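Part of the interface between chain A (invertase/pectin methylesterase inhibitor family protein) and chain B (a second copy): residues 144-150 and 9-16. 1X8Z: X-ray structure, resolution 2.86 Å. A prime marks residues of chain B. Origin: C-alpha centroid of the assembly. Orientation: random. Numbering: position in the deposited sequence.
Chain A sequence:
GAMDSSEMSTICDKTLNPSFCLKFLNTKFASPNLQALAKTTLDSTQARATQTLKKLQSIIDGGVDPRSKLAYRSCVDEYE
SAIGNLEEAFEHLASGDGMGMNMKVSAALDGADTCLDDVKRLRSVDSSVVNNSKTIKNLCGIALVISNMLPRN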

ATOM      1  N   LEU A 144      -0.600 -14.639  16.041  1.00 36.71           N
ATOM      2  CA  LEU A 144      -1.461 -15.466  16.866  1.00 33.51           C
ATOM      3  C   LEU A 144      -2.702 -14.694  17.318  1.00 38.83           C
ATOM      4  O   LEU A 144      -3.831 -15.199  17.213  1.00 39.43           O
ATOM      5  CB  LEU A 144      -0.674 -15.979  18.068  1.00 30.61           C
ATOM      6  CG  LEU A 144       0.338 -17.052  17.669  1.00 37.73           C
ATOM      7  CD1 LEU A 144       1.298 -17.291  18.817  1.00 30.12           C
ATOM      8  CD2 LEU A 144      -0.397 -18.343  17.264  1.00 35.07           C
ATOM      9  N   VAL A 145      -2.498 -13.477  17.818  1.00 32.64           N
ATOM     10  CA  VAL A 145      -3.625 -12.659  18.244  1.00 38.10           C
ATOM     11  C   VAL A 145      -4.578 -12.495  17.045  1.00 40.93           C
ATOM     12  O   VAL A 145      -5.723 -12.958  17.071  1.00 45.93           O
ATOM     13  CB  VAL A 145      -3.167 -11.247  18.718  1.00 35.94           C
ATOM     14  CG1 VAL A 145      -4.379 -10.410  19.091  1.00 31.45           C
ATOM     15  CG2 VAL A 145      -2.217 -11.357  19.903  1.00 17.00           C
ATOM     16  N   ILE A 146      -4.087 -11.849  15.990  1.00 38.85           N
ATOM     17  CA  ILE A 146      -4.875 -11.611  14.783  1.00 35.17           C
ATOM     18  C   ILE A 146      -5.638 -12.852  14.323  1.00 35.47           C
ATOM     19  O   ILE A 146      -6.851 -12.805  14.186  1.00 36.56           O
ATOM     20  CB  ILE A 146      -3.979 -11.074  13.618  1.00 25.58           C
ATOM     21  CG1 ILE A 146      -3.421  -9.701  13.997  1.00 24.06           C
ATOM     22  CG2 ILE A 146      -4.792 -10.908  12.352  1.00 27.35           C
ATOM     23  CD1 ILE A 146      -2.433  -9.122  13.025  1.00 18.79           C
ATOM     24  N   SER A 147      -4.944 -13.961  14.101  1.00 33.25           N
ATOM     25  CA  SER A 147      -5.614 -15.176  13.653  1.00 33.77           C
ATOM     26  C   SER A 147      -6.852 -15.477  14.495  1.00 35.94           C
ATOM     27  O   SER A 147      -7.865 -15.965  13.977  1.00 36.75           O
ATOM     28  CB  SER A 147      -4.654 -16.374  13.681  1.00 38.20           C
ATOM     29  OG  SER A 147      -4.288 -16.720  15.008  1.00 52.01           O
ATOM     30  N   ASN A 148      -6.791 -15.174  15.788  1.00 42.83           N
ATOM     31  CA  ASN A 148      -7.939 -15.429  16.661  1.00 47.40           C
ATOM     32  C   ASN A 148      -9.153 -14.583  16.351  1.00 45.77           C
ATOM     33  O   ASN A 148     -10.277 -15.038  16.527  1.00 51.92           O
ATOM     34  CB  ASN A 148      -7.576 -15.220  18.119  1.00 48.92           C
ATOM     35  CG  ASN A 148      -6.729 -16.324  18.646  1.00 53.33           C
ATOM     36  OD1 ASN A 148      -6.594 -17.363  17.999  1.00 53.97           O
ATOM     37  ND2 ASN A 148      -6.153 -16.127  19.827  1.00 49.13           N
ATOM     38  N   MET A 149      -8.926 -13.356  15.900  1.00 41.30           N
ATOM     39  CA  MET A 149     -10.019 -12.454  15.571  1.00 36.87           C
ATOM     40  C   MET A 149     -10.563 -12.747  14.192  1.00 38.20           C
ATOM     41  O   MET A 149     -11.574 -12.178  13.789  1.00 43.08           O
ATOM     42  CB  MET A 149      -9.549 -11.007  15.616  1.00 35.07           C
ATOM     43  CG  MET A 149      -8.662 -10.704  16.786  1.00 37.98           C
ATOM     44  SD  MET A 149      -7.921  -9.108  16.586  1.00 53.79           S
ATOM     45  CE  MET A 149      -8.157  -8.413  18.238  1.00 52.35           C
ATOM     46  N   LEU A 150      -9.890 -13.609  13.443  1.00 39.30           N
ATOM     47  CA  LEU A 150     -10.398 -13.928  12.121  1.00 46.07           C
ATOM     48  C   LEU A 150     -11.749 -14.574  12.387  1.00 49.59           C
ATOM     49  O   LEU A 150     -11.906 -15.327  13.350  1.00 48.57           O
ATOM     50  CB  LEU A 150      -9.471 -14.910  11.380  1.00 46.77           C
ATOM     51  CG  LEU A 150      -8.277 -14.408  10.544  1.00 41.75           C
ATOM     52  CD1 LEU A 150      -8.764 -13.752   9.281  1.00 45.08           C
ATOM     53  CD2 LEU A 150      -7.448 -13.420  11.333  1.00 48.46           C
TER
ATOM     54  N   SER B   9      -4.336  -0.739  19.583  1.00 71.35           N
ATOM     55  CA  SER B   9      -4.079  -1.007  20.986  1.00 68.52           C
ATOM     56  C   SER B   9      -4.832  -2.265  21.402  1.00 68.05           C
ATOM     57  O   SER B   9      -4.369  -3.030  22.245  1.00 68.51           O
ATOM     58  CB  SER B   9      -4.520   0.182  21.835  1.00 65.31           C
ATOM     59  OG  SER B   9      -3.927   1.374  21.348  1.00 67.68           O
ATOM     60  N   THR B  10      -5.991  -2.481  20.794  1.00 67.23           N
ATOM     61  CA  THR B  10      -6.802  -3.651  21.100  1.00 67.47           C
ATOM     62  C   THR B  10      -6.044  -4.918  20.734  1.00 68.49           C
ATOM     63  O   THR B  10      -6.283  -5.981  21.306  1.00 74.20           O
ATOM     64  CB  THR B  10      -8.109  -3.655  20.297  1.00 68.79           C
ATOM     65  OG1 THR B  10      -8.736  -2.373  20.401  1.00 73.84           O
ATOM     66  CG2 THR B  10      -9.053  -4.734  20.817  1.00 69.83           C
ATOM     67  N   ILE B  11      -5.134  -4.793  19.770  1.00 63.69           N
ATOM     68  CA  ILE B  11      -4.352  -5.926  19.294  1.00 58.45           C
ATOM     69  C   ILE B  11      -3.049  -6.108  20.057  1.00 58.76           C
ATOM     70  O   ILE B  11      -2.764  -7.194  20.571  1.00 56.55           O
ATOM     71  CB  ILE B  11      -4.059  -5.774  17.789  1.00 56.85           C
ATOM     72  CG1 ILE B  11      -5.371  -5.912  17.012  1.00 58.48           C
ATOM     73  CG2 ILE B  11      -3.038  -6.808  17.333  1.00 57.61           C
ATOM     74  CD1 ILE B  11      -5.217  -5.908  15.511  1.00 63.10           C
ATOM     75  N   CYS B  12      -2.263  -5.043  20.141  1.00 56.01           N
ATOM     76  CA  CYS B  12      -0.996  -5.113  20.844  1.00 60.64           C
ATOM     77  C   CYS B  12      -1.136  -5.390  22.345  1.00 64.70           C
ATOM     78  O   CYS B  12      -0.263  -6.007  22.959  1.00 65.34           O
ATOM     79  CB  CYS B  12      -0.212  -3.828  20.607  1.00 60.85           C
ATOM     80  SG  CYS B  12       0.379  -3.632  18.888  1.00 67.70           S
ATOM     81  N   ASP B  13      -2.238  -4.943  22.936  1.00 67.46           N
ATOM     82  CA  ASP B  13      -2.469  -5.163  24.357  1.00 68.50           C
ATOM     83  C   ASP B  13      -2.801  -6.619  24.638  1.00 71.70           C
ATOM     84  O   ASP B  13      -3.427  -6.932  25.646  1.00 79.11           O
ATOM     85  CB  ASP B  13      -3.616  -4.284  24.857  1.00 68.86           C
ATOM     86  CG  ASP B  13      -3.251  -2.813  24.899  1.00 70.39           C
ATOM     87  OD1 ASP B  13      -4.148  -1.992  25.189  1.00 69.96           O
ATOM     88  OD2 ASP B  13      -2.074  -2.476  24.650  1.00 70.16           O
ATOM     89  N   LYS B  14      -2.400  -7.512  23.741  1.00 68.99           N
ATOM     90  CA  LYS B  14      -2.666  -8.932  23.928  1.00 64.96           C
ATOM     91  C   LYS B  14      -1.430  -9.733  23.578  1.00 64.62           C
ATOM     92  O   LYS B  14      -1.437 -10.960  23.654  1.00 63.99           O
ATOM     93  CB  LYS B  14      -3.826  -9.399  23.050  1.00 58.83           C
ATOM     94  CG  LYS B  14      -5.163  -8.762  23.347  1.00 59.01           C
ATOM     95  CD  LYS B  14      -6.276  -9.772  23.083  1.00 62.46           C
ATOM     96  CE  LYS B  14      -7.646  -9.132  22.968  1.00 64.15           C
ATOM     97  NZ  LYS B  14      -7.770  -8.363  21.698  1.00 68.65           N
ATOM     98  N   THR B  15      -0.373  -9.033  23.179  1.00 63.36           N
ATOM     99  CA  THR B  15       0.874  -9.695  22.825  1.00 63.50           C
ATOM    100  C   THR B  15       1.873  -9.580  23.971  1.00 63.64           C
ATOM    101  O   THR B  15       1.806  -8.654  24.783  1.00 63.22           O
ATOM    102  CB  THR B  15       1.507  -9.080  21.561  1.00 58.79           C
ATOM    103  OG1 THR B  15       1.923  -7.736  21.831  1.00 56.92           O
ATOM    104  CG2 THR B  15       0.514  -9.073  20.425  1.00 57.34           C
ATOM    105  N   LEU B  16       2.803 -10.522  24.028  1.00 61.23           N
ATOM    106  CA  LEU B  16       3.807 -10.514  25.076  1.00 60.80           C
ATOM    107  C   LEU B  16       4.808  -9.373  24.915  1.00 58.24           C
ATOM    108  O   LEU B  16       5.882  -9.401  25.520  1.00 57.32           O
ATOM    109  CB  LEU B  16       4.569 -11.839  25.095  1.00 64.19           C
ATOM    110  CG  LEU B  16       3.784 -13.152  25.107  1.00 63.93           C
ATOM    111  CD1 LEU B  16       4.747 -14.236  25.567  1.00 56.57           C
ATOM    112  CD2 LEU B  16       2.562 -13.083  26.032  1.00 64.53           C
TER

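No hydrogen bond crosses between these two stretches. The contact, which buries 281 Å² summed over both sides, rests on the packing of side chains from a helical segment of chain A against the last turn of a helix in chain B and the loop that follows. The two backbones come closest at Val145 and Ile11′, whose CA atoms lie 6.9 Å apart, a separation that leaves room for side chains to fill the gap.

At the start of the chain B stretch, Ser9′ is out of reach. Thr10′ takes part mainly through its backbone: its O lies 4.3 Å from Met149 CE, a loose approach, while its CA-to-CB bond points sideways. The same carbonyl has a second role, described below with Lys14′.

Ile11′ touches three chain A residues, which lie one and then three positions apart in sequence. Its CG2 is 4.2 Å from Val145 CG1 and 4.4 Å from Ile146 CG1, and its CG1 is 3.9 Å from Met149 CE. All three are apolar contacts at or somewhat beyond van der Waals distance. Val145 and Met149 direct their CA-to-CB bonds toward chain B; that of Ile146 points sideways, but the end of its side chain comes nearer. The backbone of Ile11′ contributes as well, with its O 3.9 Å from Val145 CG1.

Cys12′ points away from chain A and is covalently bonded elsewhere in the structure. Cys12′ O nevertheless helps hold the following loop, accepting hydrogen bonds from Thr15′ N at 3.0 Å and from Thr15′ OG1, also at 3.0 Å. Asp13′, the first residue to leave helical phi/psi, makes no contact with chain A.

Past the helix, Lys14′ directs its CA-to-CB bond toward chain A. The side chain then runs back along its own chain, with chi3 at -164° (t) and chi4 at 71° (p), and NZ donates a hydrogen bond to Thr10′ O at 2.8 Å. In this position NZ lies 3.5 Å from Met149 CE, so the methyl group packs beside an amine that already has a partner within chain B; the pair is a van der Waals contact. Nearer the backbone, Lys14′ CB is 4.0 Å from Val145 CG2, and Lys14′ O lies 3.9 Å from that same methyl.

Thr15′ supplies the shortest approach to Val145, with CG2 3.6 Å from Val145 CG2. Its chi1 of 66° (p) accompanies the OG1 bond to Cys12′ O, so the hydroxyl is engaged within chain B while the methyl meets chain A. Leu16′ remains out of reach.

Val145 is the residue most covered by the opposing stretch, at 78 Å². Its two methyls both lie near Ile11′ and Lys14′, and CG2 also reaches Thr15′, so one side chain spans the helix end and the loop beyond it.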